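Local structure of metallo-beta-lactamase family protein (Staphylococcus aureus, 3R2U) at residues A[171-176]-A[215-220]. The protein probably acts as a hydrolase of the metallo-beta-lactamase superfamily and binds an iron(III) ion. Residues are numbered along the deposited sequence; the frame is centred on the assembly and turned at random.
Sequences IFVGDI and IWPGHG
With chi1 at -62°, CG of Phe172 lies opposite the carbonyl carbon and beside the backbone N, which swings the ring in beside His219; the two side chains lie alongside one another and point the same way. CE1 of Phe172 sits 3.7 Å from CB of His219, and CD1 of the same ring comes within 3.3 Å of the His219 O, reached obliquely. Pro217 meets this ring at its edge, close to the ring plane, while Pro217 CB also packs 3.5 Å from Ile171 O. In Ile171 and Ile215 alike, CG2 is anti to the backbone N, and these methyls meet at 4.0 Å where the two side chains cross at about a right angle. Ile171 also touches Ile203 and Ile206 of helix 191-206, and thereby lies between that helix and strand 214-217. This is the metal-bearing edge of the metallo-beta-lactamase fold: strands 164-168 and 214-217 run parallel in one sheet, and the loops after them come together here. His219 has its side chain about 5 Å from the iron, and its ND1 hydrogen-bonds to Asp169, a residue of the metal site. No direct hydrogen bond joins the two segments; a water does so instead, accepting from Val173 N at 2.9 Å and donating to His219 O at 2.8 Å. Next to that water bridge, CG2 of Val173 lies 4.2 Å from CG of Pro217.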
ATOM      1  N   ILE A 171     -23.159   7.084 -27.560  1.00 21.51           N
ATOM      2  CA  ILE A 171     -22.073   7.770 -28.271  1.00 20.99           C
ATOM      3  C   ILE A 171     -20.740   7.597 -27.550  1.00 21.12           C
ATOM      4  O   ILE A 171     -20.632   7.905 -26.347  1.00 20.36           O
ATOM      5  CB  ILE A 171     -22.308   9.285 -28.373  1.00 21.51           C
ATOM      6  CG1 ILE A 171     -23.610   9.584 -29.139  1.00 22.72           C
ATOM      7  CG2 ILE A 171     -21.121   9.955 -29.100  1.00 20.01           C
ATOM      8  CD1 ILE A 171     -23.968  11.039 -29.135  1.00 24.22           C
ATOM      9  N   PHE A 172     -19.727   7.119 -28.281  1.00 21.40           N
ATOM     10  CA  PHE A 172     -18.371   6.996 -27.735  1.00 21.70           C
ATOM     11  C   PHE A 172     -17.524   8.076 -28.346  1.00 22.79           C
ATOM     12  O   PHE A 172     -17.990   8.818 -29.226  1.00 23.71           O
ATOM     13  CB  PHE A 172     -17.724   5.658 -28.086  1.00 21.87           C
ATOM     14  CG  PHE A 172     -18.446   4.467 -27.548  1.00 20.01           C
ATOM     15  CD1 PHE A 172     -18.681   4.344 -26.189  1.00 23.84           C
ATOM     16  CD2 PHE A 172     -18.834   3.436 -28.393  1.00 22.59           C
ATOM     17  CE1 PHE A 172     -19.324   3.224 -25.678  1.00 24.20           C
ATOM     18  CE2 PHE A 172     -19.475   2.307 -27.898  1.00 20.76           C
ATOM     19  CZ  PHE A 172     -19.736   2.204 -26.547  1.00 23.70           C
ATOM     20  N   VAL A 173     -16.289   8.196 -27.873  1.00 21.49           N
ATOM     21  CA  VAL A 173     -15.365   9.106 -28.501  1.00 22.51           C
ATOM     22  C   VAL A 173     -14.929   8.401 -29.764  1.00 23.07           C
ATOM     23  O   VAL A 173     -14.305   7.353 -29.705  1.00 26.30           O
ATOM     24  CB  VAL A 173     -14.139   9.399 -27.647  1.00 22.14           C
ATOM     25  CG1 VAL A 173     -13.140  10.229 -28.451  1.00 21.91           C
ATOM     26  CG2 VAL A 173     -14.545  10.105 -26.365  1.00 18.16           C
ATOM     27  N   GLY A 174     -15.314   8.935 -30.905  1.00 23.98           N
ATOM     28  CA  GLY A 174     -14.919   8.365 -32.187  1.00 25.46           C
ATOM     29  C   GLY A 174     -15.824   7.278 -32.768  1.00 25.21           C
ATOM     30  O   GLY A 174     -15.583   6.822 -33.870  1.00 26.09           O
ATOM     31  N   ASP A 175     -16.842   6.837 -32.031  1.00 24.29           N
ATOM     32  CA  ASP A 175     -17.730   5.807 -32.562  1.00 25.51           C
ATOM     33  C   ASP A 175     -19.032   5.814 -31.776  1.00 24.85           C
ATOM     34  O   ASP A 175     -19.268   6.712 -30.946  1.00 22.38           O
ATOM     35  CB  ASP A 175     -17.033   4.424 -32.498  1.00 26.67           C
ATOM     36  CG  ASP A 175     -17.456   3.492 -33.626  1.00 30.94           C
ATOM     37  OD1 ASP A 175     -18.624   3.530 -34.061  1.00 27.98           O
ATOM     38  OD2 ASP A 175     -16.600   2.712 -34.092  1.00 36.67           O
ATOM     39  N   ILE A 176     -19.888   4.830 -32.057  1.00 25.19           N
ATOM     40  CA  ILE A 176     -21.169   4.693 -31.383  1.00 24.74           C
ATOM     41  C   ILE A 176     -21.394   3.215 -31.071  1.00 25.22           C
ATOM     42  O   ILE A 176     -20.741   2.339 -31.642  1.00 25.11           O
ATOM     43  CB  ILE A 176     -22.351   5.253 -32.233  1.00 25.83           C
ATOM     44  CG1 ILE A 176     -22.501   4.476 -33.544  1.00 28.42           C
ATOM     45  CG2 ILE A 176     -22.156   6.741 -32.516  1.00 22.02           C
ATOM     46  CD1 ILE A 176     -23.759   4.834 -34.372  1.00 26.10           C
ATOM     47  N   ILE A 215     -19.217  15.249 -24.229  1.00 20.53           N
ATOM     48  CA  ILE A 215     -19.775  13.912 -24.344  1.00 21.22           C
ATOM     49  C   ILE A 215     -19.017  13.069 -23.319  1.00 20.19           C
ATOM     50  O   ILE A 215     -17.796  12.952 -23.379  1.00 21.51           O
ATOM     51  CB  ILE A 215     -19.584  13.285 -25.766  1.00 20.46           C
ATOM     52  CG1 ILE A 215     -20.278  14.104 -26.857  1.00 22.91           C
ATOM     53  CG2 ILE A 215     -20.087  11.863 -25.799  1.00 22.33           C
ATOM     54  CD1 ILE A 215     -21.732  14.342 -26.644  1.00 24.35           C
ATOM     55  N   TRP A 216     -19.743  12.511 -22.367  1.00 18.99           N
ATOM     56  CA  TRP A 216     -19.165  11.704 -21.320  1.00 18.43           C
ATOM     57  C   TRP A 216     -19.631  10.259 -21.485  1.00 18.55           C
ATOM     58  O   TRP A 216     -20.660   9.880 -20.962  1.00 18.59           O
ATOM     59  CB  TRP A 216     -19.596  12.251 -19.968  1.00 18.72           C
ATOM     60  CG  TRP A 216     -19.193  13.682 -19.738  1.00 20.27           C
ATOM     61  CD1 TRP A 216     -17.967  14.236 -19.961  1.00 22.03           C
ATOM     62  CD2 TRP A 216     -20.002  14.715 -19.171  1.00 20.00           C
ATOM     63  NE1 TRP A 216     -17.970  15.561 -19.601  1.00 20.32           N
ATOM     64  CE2 TRP A 216     -19.208  15.881 -19.107  1.00 21.47           C
ATOM     65  CE3 TRP A 216     -21.331  14.776 -18.733  1.00 18.97           C
ATOM     66  CZ2 TRP A 216     -19.696  17.098 -18.616  1.00 20.48           C
ATOM     67  CZ3 TRP A 216     -21.815  15.985 -18.236  1.00 19.49           C
ATOM     68  CH2 TRP A 216     -20.993  17.130 -18.184  1.00 19.26           C
ATOM     69  N   PRO A 217     -18.853   9.446 -22.213  1.00 19.43           N
ATOM     70  CA  PRO A 217     -19.258   8.089 -22.546  1.00 20.53           C
ATOM     71  C   PRO A 217     -19.072   7.077 -21.411  1.00 19.86           C
ATOM     72  O   PRO A 217     -18.361   7.340 -20.438  1.00 20.06           O
ATOM     73  CB  PRO A 217     -18.358   7.760 -23.738  1.00 21.24           C
ATOM     74  CG  PRO A 217     -17.085   8.485 -23.411  1.00 23.13           C
ATOM     75  CD  PRO A 217     -17.484   9.735 -22.679  1.00 20.06           C
ATOM     76  N   GLY A 218     -19.702   5.923 -21.573  1.00 19.35           N
ATOM     77  CA  GLY A 218     -19.647   4.861 -20.587  1.00 19.20           C
ATOM     78  C   GLY A 218     -18.522   3.885 -20.810  1.00 20.28           C
ATOM     79  O   GLY A 218     -18.193   3.112 -19.926  1.00 19.28           O
ATOM     80  N   HIS A 219     -17.943   3.892 -22.006  1.00 20.48           N
ATOM     81  CA  HIS A 219     -16.827   3.002 -22.308  1.00 22.47           C
ATOM     82  C   HIS A 219     -15.850   3.728 -23.184  1.00 24.62           C
ATOM     83  O   HIS A 219     -16.230   4.606 -23.961  1.00 24.52           O
ATOM     84  CB  HIS A 219     -17.271   1.694 -22.969  1.00 21.35           C
ATOM     85  CG  HIS A 219     -17.915   0.731 -22.026  1.00 22.93           C
ATOM     86  ND1 HIS A 219     -19.273   0.730 -21.771  1.00 23.44           N
ATOM     87  CD2 HIS A 219     -17.389  -0.265 -21.268  1.00 23.76           C
ATOM     88  CE1 HIS A 219     -19.553  -0.215 -20.892  1.00 24.64           C
ATOM     89  NE2 HIS A 219     -18.427  -0.830 -20.565  1.00 23.12           N
ATOM     90  N   GLY A 220     -14.576   3.373 -23.022  1.00 27.78           N
ATOM     91  CA  GLY A 220     -13.494   3.961 -23.790  1.00 30.21           C
ATOM     92  C   GLY A 220     -12.544   2.875 -24.280  1.00 34.00           C
ATOM     93  O   GLY A 220     -12.910   1.696 -24.300  1.00 33.88           O
TER
HETATM   94  O   HOH W   1     -15.284   6.544 -25.720  1.00 18.72           O